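Local coordinates for protein putative metalloprotease II (Bacteroides fragilis, PDB 4ON1) that probably acts as a zinc-dependent endopeptidase related to fragilysin, encoded by the pathogenicity island of this human pathogen, at residues 340-345 against 371-376; 348-353 against 363-368; 225-230 against 331-336; 302-307 against 336-341. One frame throughout, in Å; residues are numbered along the deposited sequence.

Interaction 1 of 4, residues 340-345 against 371-376. With ZN (zinc ion), chain C.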
loop_
_atom_site.group_PDB
_atom_site.type_symbol
_atom_site.label_atom_id
_atom_site.label_comp_id
_atom_site.label_asym_id
_atom_site.label_seq_id
_atom_site.Cartn_x
_atom_site.Cartn_y
_atom_site.Cartn_z
ATOM N N LEU A 340 -7.254 -2.176 13.739
ATOM C CA LEU A 340 -7.213 -1.026 14.643
ATOM C C LEU A 340 -8.578 -0.695 15.247
ATOM O O LEU A 340 -8.680 0.163 16.132
ATOM C CB LEU A 340 -6.678 0.201 13.909
ATOM C CG LEU A 340 -5.178 0.199 13.609
ATOM C CD1 LEU A 340 -4.855 1.239 12.548
ATOM C CD2 LEU A 340 -4.392 0.483 14.877
ATOM N N GLY A 341 -9.629 -1.356 14.773
ATOM C CA GLY A 341 -10.954 -1.155 15.338
ATOM C C GLY A 341 -12.023 -0.596 14.417
ATOM O O GLY A 341 -13.198 -0.535 14.797
ATOM N N ALA A 342 -11.644 -0.206 13.202
ATOM C CA ALA A 342 -12.618 0.363 12.273
ATOM C C ALA A 342 -13.607 -0.693 11.783
ATOM O O ALA A 342 -13.247 -1.848 11.534
ATOM C CB ALA A 342 -11.909 1.015 11.085
ATOM N N GLU A 343 -14.854 -0.275 11.604
ATOM C CA GLU A 343 -15.903 -1.153 11.109
ATOM C C GLU A 343 -16.374 -0.688 9.739
ATOM O O GLU A 343 -16.043 0.418 9.312
ATOM C CB GLU A 343 -17.073 -1.186 12.096
ATOM C CG GLU A 343 -16.990 -2.358 13.059
ATOM C CD GLU A 343 -17.607 -2.055 14.400
ATOM O OE1 GLU A 343 -18.352 -1.056 14.507
ATOM O OE2 GLU A 343 -17.334 -2.815 15.351
ATOM N N HIS A 344 -17.120 -1.539 9.036
ATOM C CA HIS A 344 -17.654 -1.155 7.735
ATOM C C HIS A 344 -18.634 0.005 7.888
ATOM O O HIS A 344 -19.344 0.092 8.886
ATOM C CB HIS A 344 -18.334 -2.349 7.054
ATOM C CG HIS A 344 -17.367 -3.370 6.533
ATOM N ND1 HIS A 344 -17.696 -4.697 6.382
ATOM C CD2 HIS A 344 -16.070 -3.252 6.163
ATOM C CE1 HIS A 344 -16.644 -5.357 5.917
ATOM N NE2 HIS A 344 -15.646 -4.500 5.774
ATOM N N VAL A 345 -18.681 0.889 6.893
ATOM C CA VAL A 345 -19.607 2.025 6.907
ATOM C C VAL A 345 -20.307 2.166 5.553
ATOM O O VAL A 345 -19.901 1.530 4.580
ATOM C CB VAL A 345 -18.878 3.344 7.249
ATOM C CG1 VAL A 345 -18.247 3.276 8.628
ATOM C CG2 VAL A 345 -17.821 3.649 6.193
ATOM N N VAL A 371 -13.198 7.173 16.659
ATOM C CA VAL A 371 -13.418 6.900 18.072
ATOM C C VAL A 371 -13.005 5.465 18.376
ATOM O O VAL A 371 -12.219 5.223 19.296
ATOM C CB VAL A 371 -14.883 7.116 18.476
ATOM C CG1 VAL A 371 -15.165 6.522 19.857
ATOM C CG2 VAL A 371 -15.243 8.599 18.428
ATOM N N ARG A 372 -13.498 4.527 17.569
ATOM C CA ARG A 372 -13.183 3.109 17.753
ATOM C C ARG A 372 -11.687 2.849 17.723
ATOM O O ARG A 372 -11.174 2.062 18.519
ATOM C CB ARG A 372 -13.879 2.255 16.688
ATOM C CG ARG A 372 -15.393 2.162 16.885
ATOM C CD ARG A 372 -16.109 1.532 15.693
ATOM N NE ARG A 372 -17.560 1.584 15.863
ATOM C CZ ARG A 372 -18.415 2.028 14.944
ATOM N NH1 ARG A 372 -17.974 2.422 13.755
ATOM N NH2 ARG A 372 -19.717 2.043 15.202
ATOM N N MET A 373 -10.992 3.500 16.792
ATOM C CA MET A 373 -9.558 3.298 16.646
ATOM C C MET A 373 -8.767 3.947 17.786
ATOM O O MET A 373 -7.810 3.367 18.290
ATOM C CB MET A 373 -9.074 3.830 15.297
ATOM C CG MET A 373 -9.536 2.979 14.121
ATOM S SD MET A 373 -9.061 3.644 12.518
ATOM C CE MET A 373 -10.109 5.082 12.400
ATOM N N LEU A 374 -9.171 5.142 18.200
ATOM C CA LEU A 374 -8.503 5.808 19.316
ATOM C C LEU A 374 -8.667 5.022 20.616
ATOM O O LEU A 374 -7.726 4.891 21.398
ATOM C CB LEU A 374 -9.038 7.227 19.493
ATOM C CG LEU A 374 -8.573 8.202 18.408
ATOM C CD1 LEU A 374 -9.525 9.384 18.293
ATOM C CD2 LEU A 374 -7.156 8.676 18.723
ATOM N N GLU A 375 -9.857 4.486 20.844
ATOM C CA GLU A 375 -10.083 3.724 22.066
ATOM C C GLU A 375 -9.339 2.396 22.036
ATOM O O GLU A 375 -8.834 1.938 23.060
ATOM C CB GLU A 375 -11.576 3.511 22.303
ATOM C CG GLU A 375 -12.263 4.767 22.826
ATOM C CD GLU A 375 -13.737 4.561 23.106
ATOM O OE1 GLU A 375 -14.365 3.743 22.401
ATOM O OE2 GLU A 375 -14.265 5.221 24.029
ATOM N N CYS A 376 -9.264 1.786 20.859
ATOM C CA CYS A 376 -8.592 0.501 20.715
ATOM C C CYS A 376 -7.088 0.550 20.989
ATOM O O CYS A 376 -6.556 -0.297 21.708
ATOM C CB CYS A 376 -8.821 -0.059 19.312
ATOM S SG CYS A 376 -7.945 -1.623 19.027
HETATM ZN ZN ZN C . -13.724 -4.975 5.653
#
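Over one face of the Arg-372 guanidinium lies the carboxylate oxygen Glu-343 OE1, 3.0 Å above the plane and over its centre. The nearest nitrogen is Arg-372 NE, 3.1 Å from Glu-343 OE1, but no N-H points at that oxygen, so this salt bridge works through charge alone. The two side chains cross at about a right angle, with carboxylate and guanidinium planes 47° apart. Arg-372 NH1 hydrogen-bonds Asn-369 OD1, which also accepts from the backbone N of Glu-343. The chain leaves helix 331-340 through a Schellman motif at Gly-341, as in metzincins, where a glycine turns the chain from the zinc-binding helix to the third zinc-binding histidine; here His-344 NE2 binds the zinc at 2.0 Å. At the turn Gly-341 CA stands 4.8 Å from Met-373 CA, and Gly-341 O meets Arg-372 CB at 3.4 Å. Leu-340 O receives a CA-H...O contact from Met-373 CA at 3.3 Å. Met-373 CG, anti to the carbonyl carbon (chi1 -71°), lies 4.0 Å from Leu-340 CB, and an extended chi2 (176°) carries SD to 4.1 Å from Ala-342 CB.

Interaction 2 of 4, residues 348-353 against 363-368; sequences EQDLMY and NHLSAD
Asp-350 and Leu-351 meet the 363-365 backbone through two hydrogen bonds. Leu-351 N donates to Asn-363 O at 3.0 Å and nearly straight, 171° at the hydrogen. Leu-365 N reaches Asp-350 OD2 at 2.8 Å, approaching from above the carboxylate plane, 49° out of it. The other oxygen, Asp-350 OD1, turns back on its own segment and takes Met-352 N at 2.7 Å with its anti lone pair, an Asx turn that overlaps the type I beta turn from Asp-350 to Tyr-353. Chi1 (-163°) sets CG of Asp-350 anti to the backbone N, and the buried carboxylate accepts a backbone N-H from each segment, one on either oxygen.

A water extends the polar link: it donates to Asp-350 OD1 and lies in the ring plane at the edge of His-364, 2.9 Å from ND1. The nearby carboxylate might favour the protonated, cationic form of the ring, though its charge is not seen.

Two apolar side chains meet the same ring. Met-352 CG comes to the edge, 3.5 Å from His-364 CE1, while Leu-351 CD2 makes an off-centre CH-pi contact 4.2 Å from the ring centroid. Farther out, Leu-365 CD1 rests against Gln-349 CB at 3.8 Å. Met-352 also touches the zinc ligands His-334 and His-338, consistent with the methionine of the Met-turn that underlies the catalytic zinc site in metzincins.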
loop_
_atom_site.group_PDB
_atom_site.type_symbol
_atom_site.label_atom_id
_atom_site.label_comp_id
_atom_site.label_asym_id
_atom_site.label_seq_id
_atom_site.Cartn_x
_atom_site.Cartn_y
_atom_site.Cartn_z
ATOM N N GLU A 348 -19.430 5.551 0.525
ATOM C CA GLU A 348 -18.666 4.912 -0.550
ATOM C C GLU A 348 -17.278 5.517 -0.760
ATOM O O GLU A 348 -16.436 4.921 -1.428
ATOM C CB GLU A 348 -19.439 4.956 -1.871
ATOM C CG GLU A 348 -19.379 6.294 -2.587
ATOM C CD GLU A 348 -20.092 6.261 -3.926
ATOM O OE1 GLU A 348 -20.880 5.315 -4.156
ATOM O OE2 GLU A 348 -19.865 7.180 -4.745
ATOM N N GLN A 349 -17.035 6.695 -0.195
ATOM C CA GLN A 349 -15.717 7.320 -0.312
ATOM C C GLN A 349 -14.808 6.850 0.815
ATOM O O GLN A 349 -13.586 7.010 0.762
ATOM C CB GLN A 349 -15.835 8.845 -0.276
ATOM C CG GLN A 349 -16.083 9.503 -1.627
ATOM C CD GLN A 349 -16.219 11.016 -1.522
ATOM O OE1 GLN A 349 -16.784 11.535 -0.556
ATOM N NE2 GLN A 349 -15.696 11.729 -2.514
ATOM N N ASP A 350 -15.411 6.253 1.833
ATOM C CA ASP A 350 -14.654 5.812 2.989
ATOM C C ASP A 350 -13.862 4.541 2.693
ATOM O O ASP A 350 -14.349 3.631 2.023
ATOM C CB ASP A 350 -15.587 5.582 4.180
ATOM C CG ASP A 350 -14.841 5.524 5.502
ATOM O OD1 ASP A 350 -14.092 4.540 5.728
ATOM O OD2 ASP A 350 -15.010 6.461 6.314
ATOM N N LEU A 351 -12.635 4.502 3.196
ATOM C CA LEU A 351 -11.795 3.319 3.125
ATOM C C LEU A 351 -12.525 2.066 3.613
ATOM O O LEU A 351 -12.325 0.969 3.084
ATOM C CB LEU A 351 -10.533 3.535 3.958
ATOM C CG LEU A 351 -9.658 2.292 4.092
ATOM C CD1 LEU A 351 -9.195 1.846 2.701
ATOM C CD2 LEU A 351 -8.473 2.581 4.991
ATOM N N MET A 352 -13.364 2.237 4.628
ATOM C CA MET A 352 -14.046 1.112 5.262
ATOM C C MET A 352 -15.449 0.874 4.686
ATOM O O MET A 352 -16.311 0.299 5.355
ATOM C CB MET A 352 -14.123 1.327 6.780
ATOM C CG MET A 352 -12.770 1.572 7.447
ATOM S SD MET A 352 -11.581 0.284 7.013
ATOM C CE MET A 352 -12.334 -1.120 7.843
ATOM N N TYR A 353 -15.682 1.331 3.460
ATOM C CA TYR A 353 -16.949 1.067 2.782
ATOM C C TYR A 353 -17.252 -0.435 2.740
ATOM O O TYR A 353 -16.383 -1.257 2.424
ATOM C CB TYR A 353 -16.934 1.639 1.368
ATOM C CG TYR A 353 -18.294 1.654 0.704
ATOM C CD1 TYR A 353 -18.441 1.307 -0.629
ATOM C CD2 TYR A 353 -19.428 2.018 1.416
ATOM C CE1 TYR A 353 -19.686 1.329 -1.242
ATOM C CE2 TYR A 353 -20.675 2.041 0.817
ATOM C CZ TYR A 353 -20.797 1.693 -0.512
ATOM O OH TYR A 353 -22.034 1.714 -1.108
ATOM N N ASN A 363 -9.006 6.873 3.059
ATOM C CA ASN A 363 -9.227 7.777 4.178
ATOM C C ASN A 363 -10.317 7.260 5.098
ATOM O O ASN A 363 -11.346 6.772 4.633
ATOM C CB ASN A 363 -9.620 9.176 3.685
ATOM C CG ASN A 363 -8.575 9.794 2.777
ATOM O OD1 ASN A 363 -8.588 9.592 1.557
ATOM N ND2 ASN A 363 -7.669 10.561 3.365
ATOM N N HIS A 364 -10.080 7.352 6.403
ATOM C CA HIS A 364 -11.131 7.114 7.383
ATOM C C HIS A 364 -11.939 8.394 7.545
ATOM O O HIS A 364 -11.472 9.360 8.149
ATOM C CB HIS A 364 -10.546 6.670 8.732
ATOM C CG HIS A 364 -9.907 5.318 8.693
ATOM N ND1 HIS A 364 -10.639 4.148 8.675
ATOM C CD2 HIS A 364 -8.604 4.949 8.667
ATOM C CE1 HIS A 364 -9.812 3.117 8.639
ATOM N NE2 HIS A 364 -8.572 3.574 8.633
ATOM N N LEU A 365 -13.159 8.388 7.017
ATOM C CA LEU A 365 -14.002 9.572 7.033
ATOM C C LEU A 365 -15.071 9.465 8.117
ATOM O O LEU A 365 -15.813 10.412 8.374
ATOM C CB LEU A 365 -14.654 9.775 5.668
ATOM C CG LEU A 365 -13.716 9.768 4.456
ATOM C CD1 LEU A 365 -14.527 9.844 3.155
ATOM C CD2 LEU A 365 -12.687 10.899 4.532
ATOM N N SER A 366 -15.154 8.301 8.746
ATOM C CA SER A 366 -16.149 8.077 9.789
ATOM C C SER A 366 -15.627 8.497 11.163
ATOM O O SER A 366 -14.641 7.946 11.658
ATOM C CB SER A 366 -16.561 6.603 9.814
ATOM O OG SER A 366 -17.084 6.255 11.083
ATOM N N ALA A 367 -16.290 9.476 11.777
ATOM C CA ALA A 367 -15.914 9.912 13.119
ATOM C C ALA A 367 -15.997 8.752 14.109
ATOM O O ALA A 367 -15.163 8.620 15.008
ATOM C CB ALA A 367 -16.800 11.062 13.575
ATOM N N ASP A 368 -16.999 7.900 13.929
ATOM C CA ASP A 368 -17.160 6.738 14.794
ATOM C C ASP A 368 -16.021 5.744 14.678
ATOM O O ASP A 368 -15.622 5.146 15.677
ATOM C CB ASP A 368 -18.481 6.026 14.505
ATOM C CG ASP A 368 -19.378 5.988 15.718
ATOM O OD1 ASP A 368 -19.198 5.075 16.555
ATOM O OD2 ASP A 368 -20.242 6.885 15.842
HETATM O O HOH W 1 -13.516 4.648 8.548
#

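Interaction 3 of 4, residues 225-230 against 331-336. With ZN (zinc ion), chain C.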
loop_
_atom_site.group_PDB
_atom_site.type_symbol
_atom_site.label_atom_id
_atom_site.label_comp_id
_atom_site.label_asym_id
_atom_site.label_seq_id
_atom_site.Cartn_x
_atom_site.Cartn_y
_atom_site.Cartn_z
ATOM N N GLN A 225 1.737 3.024 1.273
ATOM C CA GLN A 225 1.462 4.441 1.124
ATOM C C GLN A 225 0.010 4.747 1.502
ATOM O O GLN A 225 -0.270 5.712 2.213
ATOM C CB GLN A 225 1.755 4.871 -0.312
ATOM C CG GLN A 225 1.444 6.308 -0.620
ATOM C CD GLN A 225 2.691 7.149 -0.676
ATOM O OE1 GLN A 225 3.434 7.132 -1.668
ATOM N NE2 GLN A 225 2.941 7.885 0.397
ATOM N N ALA A 226 -0.906 3.904 1.037
ATOM C CA ALA A 226 -2.318 4.047 1.382
ATOM C C ALA A 226 -2.567 3.851 2.881
ATOM O O ALA A 226 -3.344 4.599 3.483
ATOM C CB ALA A 226 -3.156 3.081 0.573
ATOM N N VAL A 227 -1.900 2.868 3.491
ATOM C CA VAL A 227 -2.009 2.695 4.935
ATOM C C VAL A 227 -1.584 3.975 5.628
ATOM O O VAL A 227 -2.276 4.474 6.519
ATOM C CB VAL A 227 -1.128 1.558 5.471
ATOM C CG1 VAL A 227 -1.307 1.432 6.984
ATOM C CG2 VAL A 227 -1.460 0.239 4.780
ATOM N N THR A 228 -0.453 4.511 5.178
ATOM C CA THR A 228 0.135 5.710 5.765
ATOM C C THR A 228 -0.807 6.902 5.644
ATOM O O THR A 228 -0.949 7.694 6.577
ATOM C CB THR A 228 1.494 6.022 5.113
ATOM O OG1 THR A 228 2.387 4.916 5.339
ATOM C CG2 THR A 228 2.102 7.279 5.700
ATOM N N THR A 229 -1.465 7.019 4.499
ATOM C CA THR A 229 -2.459 8.069 4.311
ATOM C C THR A 229 -3.640 7.883 5.263
ATOM O O THR A 229 -4.082 8.826 5.909
ATOM C CB THR A 229 -2.962 8.093 2.865
ATOM O OG1 THR A 229 -1.870 8.414 1.996
ATOM C CG2 THR A 229 -4.079 9.129 2.696
ATOM N N SER A 230 -4.118 6.649 5.386
ATOM C CA SER A 230 -5.281 6.384 6.223
ATOM C C SER A 230 -5.003 6.660 7.691
ATOM O O SER A 230 -5.925 6.975 8.447
ATOM C CB SER A 230 -5.750 4.939 6.047
ATOM O OG SER A 230 -4.871 4.019 6.681
ATOM N N THR A 331 -6.467 -2.352 -0.051
ATOM C CA THR A 331 -6.902 -3.526 0.700
ATOM C C THR A 331 -6.089 -3.712 1.968
ATOM O O THR A 331 -6.631 -4.072 3.018
ATOM C CB THR A 331 -6.812 -4.800 -0.154
ATOM O OG1 THR A 331 -7.706 -4.673 -1.256
ATOM C CG2 THR A 331 -7.199 -6.034 0.657
ATOM N N LEU A 332 -4.789 -3.454 1.885
ATOM C CA LEU A 332 -3.954 -3.541 3.072
ATOM C C LEU A 332 -4.414 -2.517 4.115
ATOM O O LEU A 332 -4.577 -2.839 5.295
ATOM C CB LEU A 332 -2.476 -3.324 2.717
ATOM C CG LEU A 332 -1.530 -3.391 3.918
ATOM C CD1 LEU A 332 -1.621 -4.757 4.612
ATOM C CD2 LEU A 332 -0.083 -3.078 3.519
ATOM N N ALA A 333 -4.649 -1.286 3.673
ATOM C CA ALA A 333 -5.086 -0.237 4.587
ATOM C C ALA A 333 -6.435 -0.576 5.211
ATOM O O ALA A 333 -6.679 -0.286 6.385
ATOM C CB ALA A 333 -5.157 1.106 3.860
ATOM N N HIS A 334 -7.313 -1.175 4.410
ATOM C CA HIS A 334 -8.641 -1.583 4.872
ATOM C C HIS A 334 -8.541 -2.654 5.970
ATOM O O HIS A 334 -9.141 -2.522 7.039
ATOM C CB HIS A 334 -9.470 -2.090 3.682
ATOM C CG HIS A 334 -10.862 -2.516 4.037
ATOM N ND1 HIS A 334 -11.966 -1.732 3.785
ATOM C CD2 HIS A 334 -11.330 -3.657 4.603
ATOM C CE1 HIS A 334 -13.053 -2.361 4.190
ATOM N NE2 HIS A 334 -12.698 -3.533 4.689
ATOM N N GLU A 335 -7.768 -3.703 5.714
ATOM C CA GLU A 335 -7.574 -4.763 6.706
ATOM C C GLU A 335 -6.968 -4.208 7.991
ATOM O O GLU A 335 -7.407 -4.537 9.092
ATOM C CB GLU A 335 -6.686 -5.876 6.140
ATOM N N ILE A 336 -5.948 -3.368 7.851
ATOM C CA ILE A 336 -5.313 -2.775 9.021
ATOM C C ILE A 336 -6.317 -1.875 9.747
ATOM O O ILE A 336 -6.311 -1.785 10.982
ATOM C CB ILE A 336 -4.030 -1.997 8.631
ATOM C CG1 ILE A 336 -2.873 -2.983 8.423
ATOM C CG2 ILE A 336 -3.645 -0.969 9.690
ATOM C CD1 ILE A 336 -1.620 -2.365 7.791
HETATM ZN ZN ZN C . -13.724 -4.975 5.653
HETATM O O HOH W 2 -6.341 2.020 8.185
#
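Leu-332 opens the contact from helix 331-340, its CG lying 3.7 Å from Val-227 CG2. The adjoining Ala-333 is the point of closest backbone approach, its CA 4.3 Å from Val-227 CA. Its CB points toward helix 217-230 and reaches both Val-227 CA and N at 3.7 Å; Val-227 CG2, anti to its own carbonyl carbon, in turn rests on Ala-333 CA. The small methyl permits an axis separation of only 8.0 Å, with the segments crossing at -45°. Ser-230 OG also passes near Ala-333 CB, but its polar partners are different: it donates to Val-227 O at 2.6 Å and accepts from a water 2.9 Å away. That water donates a second bond to Ala-333 O, providing a polar bridge between the two helices in a buried interface. His-334 follows on the other side, its CB directed away from helix 217-230 and its NE2 binding zinc at 2.0 Å. One turn after Leu-332, Ile-336 returns to the interface and brings CD1 to 3.9 Å from Val-227 CG1, the two side chains crossing at about a right angle. The helix carries the HExxH of zincins, extended in metzincins to HExxHxxGxxH, consistent with an active-site helix, here backed by helix 217-230.

Interaction 4 of 4, residues 302-307 against 336-341; sequences SGIGVI and IGHLLG. With ZN (zinc ion), chain C.
Leu-339 O is gripped by two successive backbone N-H groups, Val-306 N at 2.8 Å and Ile-307 N at 3.1 Å. They arrive from opposite faces of the carbonyl plane, each tilted 25° from it. One residue earlier, His-338 O is also doubly held: Gly-305 N donates to it at 2.8 Å in the carbonyl plane, and Gly-341 N gives one of the two Schellman bonds to the same oxygen. Ile-304 CA adds a CA-H...O contact to His-338 O. The turn fits closely over the helix end, Gly-305 CA standing 3.4 Å from Gly-341 CA; the positive phi of Gly-305 (73°), a conformation glycine adopts readily, helps turn the chain there.

Apolar side chains border these bonds. Ile-307 CD1 lies 3.7 Å from Leu-339 CB, and its CG2 and CD1 both meet Leu-340 CD2. Leu-339 CD2 approaches Gly-303 O and also touches Val-306 CG2 at 3.8 Å. Ile-304 CD1 approaches the His-338 ring obliquely, 3.9 Å from ND1, an atom whose hydrogen-bond partner is Ala-342 O. The other ring nitrogen, His-338 NE2, binds zinc at 2.0 Å. The His-338 and Leu-339 carbonyls thus take N-H groups from the 302-307 loop, and the bond from ND1 to a carbonyl is consistent with ND1 carrying the proton, which leaves NE2 to the metal.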
loop_
_atom_site.group_PDB
_atom_site.type_symbol
_atom_site.label_atom_id
_atom_site.label_comp_id
_atom_site.label_asym_id
_atom_site.label_seq_id
_atom_site.Cartn_x
_atom_site.Cartn_y
_atom_site.Cartn_z
ATOM N N SER A 302 -7.711 -11.001 11.405
ATOM C CA SER A 302 -7.955 -11.950 12.493
ATOM C C SER A 302 -9.038 -11.478 13.452
ATOM O O SER A 302 -9.649 -12.287 14.143
ATOM C CB SER A 302 -6.671 -12.230 13.272
ATOM O OG SER A 302 -6.193 -11.064 13.893
ATOM N N GLY A 303 -9.235 -10.166 13.533
ATOM C CA GLY A 303 -10.262 -9.608 14.391
ATOM C C GLY A 303 -10.401 -8.107 14.202
ATOM O O GLY A 303 -9.592 -7.466 13.540
ATOM N N ILE A 304 -11.440 -7.541 14.794
ATOM C CA ILE A 304 -11.630 -6.098 14.765
ATOM C C ILE A 304 -11.202 -5.481 16.087
ATOM O O ILE A 304 -11.679 -5.882 17.143
ATOM C CB ILE A 304 -13.100 -5.750 14.456
ATOM C CG1 ILE A 304 -13.422 -6.149 13.011
ATOM C CG2 ILE A 304 -13.364 -4.260 14.642
ATOM C CD1 ILE A 304 -14.803 -5.691 12.542
ATOM N N GLY A 305 -10.281 -4.523 16.036
ATOM C CA GLY A 305 -9.882 -3.822 17.245
ATOM C C GLY A 305 -9.027 -4.682 18.152
ATOM O O GLY A 305 -9.330 -4.858 19.327
ATOM N N VAL A 306 -7.948 -5.216 17.598
ATOM C CA VAL A 306 -7.083 -6.120 18.338
ATOM C C VAL A 306 -5.670 -5.560 18.493
ATOM O O VAL A 306 -4.804 -6.208 19.094
ATOM C CB VAL A 306 -7.018 -7.495 17.662
ATOM C CG1 VAL A 306 -8.366 -8.195 17.767
ATOM C CG2 VAL A 306 -6.623 -7.341 16.212
ATOM N N ILE A 307 -5.424 -4.372 17.944
ATOM C CA ILE A 307 -4.113 -3.731 18.109
ATOM C C ILE A 307 -4.126 -2.767 19.295
ATOM O O ILE A 307 -4.850 -1.772 19.288
ATOM C CB ILE A 307 -3.675 -2.962 16.853
ATOM C CG1 ILE A 307 -3.363 -3.931 15.710
ATOM C CG2 ILE A 307 -2.443 -2.105 17.157
ATOM C CD1 ILE A 307 -2.971 -3.246 14.409
ATOM N N ILE A 336 -5.948 -3.368 7.851
ATOM C CA ILE A 336 -5.313 -2.775 9.021
ATOM C C ILE A 336 -6.317 -1.875 9.747
ATOM O O ILE A 336 -6.311 -1.785 10.982
ATOM C CB ILE A 336 -4.030 -1.997 8.631
ATOM C CG1 ILE A 336 -2.873 -2.983 8.423
ATOM C CG2 ILE A 336 -3.645 -0.969 9.690
ATOM C CD1 ILE A 336 -1.620 -2.365 7.791
ATOM N N GLY A 337 -7.205 -1.248 8.982
ATOM C CA GLY A 337 -8.320 -0.514 9.559
ATOM C C GLY A 337 -9.118 -1.374 10.526
ATOM O O GLY A 337 -9.396 -0.964 11.664
ATOM N N HIS A 338 -9.487 -2.572 10.076
ATOM C CA HIS A 338 -10.193 -3.516 10.935
ATOM C C HIS A 338 -9.364 -3.863 12.187
ATOM O O HIS A 338 -9.882 -3.847 13.308
ATOM C CB HIS A 338 -10.536 -4.797 10.167
ATOM C CG HIS A 338 -11.685 -4.660 9.221
ATOM N ND1 HIS A 338 -12.874 -4.035 9.566
ATOM C CD2 HIS A 338 -11.857 -5.094 7.950
ATOM C CE1 HIS A 338 -13.709 -4.086 8.552
ATOM N NE2 HIS A 338 -13.119 -4.725 7.549
ATOM N N LEU A 339 -8.073 -4.140 12.003
ATOM C CA LEU A 339 -7.218 -4.538 13.125
ATOM C C LEU A 339 -7.141 -3.428 14.180
ATOM O O LEU A 339 -7.013 -3.706 15.373
ATOM C CB LEU A 339 -5.817 -4.897 12.632
ATOM C CG LEU A 339 -5.681 -6.121 11.719
ATOM C CD1 LEU A 339 -4.236 -6.290 11.237
ATOM C CD2 LEU A 339 -6.139 -7.375 12.458
ATOM N N LEU A 340 -7.254 -2.176 13.739
ATOM C CA LEU A 340 -7.213 -1.026 14.643
ATOM C C LEU A 340 -8.578 -0.695 15.247
ATOM O O LEU A 340 -8.680 0.163 16.132
ATOM C CB LEU A 340 -6.678 0.201 13.909
ATOM C CG LEU A 340 -5.178 0.199 13.609
ATOM C CD1 LEU A 340 -4.855 1.239 12.548
ATOM C CD2 LEU A 340 -4.392 0.483 14.877
ATOM N N GLY A 341 -9.629 -1.356 14.773
ATOM C CA GLY A 341 -10.954 -1.155 15.338
ATOM C C GLY A 341 -12.023 -0.596 14.417
ATOM O O GLY A 341 -13.198 -0.535 14.797
HETATM ZN ZN ZN C . -13.724 -4.975 5.653
#

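Interactions 1, 3 and 4 each contain one zinc-binding histidine, and Asp-176 completes the metal site. Interactions 3 and 4 use successive parts of helix 331-340 and share Ile-336; interaction 1 takes over at Leu-340 and Gly-341, its centre about 8 Å from that of interaction 4. Interaction 2 is nested within the loop closed by interaction 1, and Val-345 N probably bonds to Met-352 O at 2.9 Å. Interaction 2 supplies second-shell contacts to two zinc ligands: Leu-351 O lies 2.8 Å from His-334 ND1, and Met-352 CE lies 3.3 Å from His-338 CE1. Cys-376 SG packs 3.1 Å from Ile-307 O, joining interactions 1 and 4.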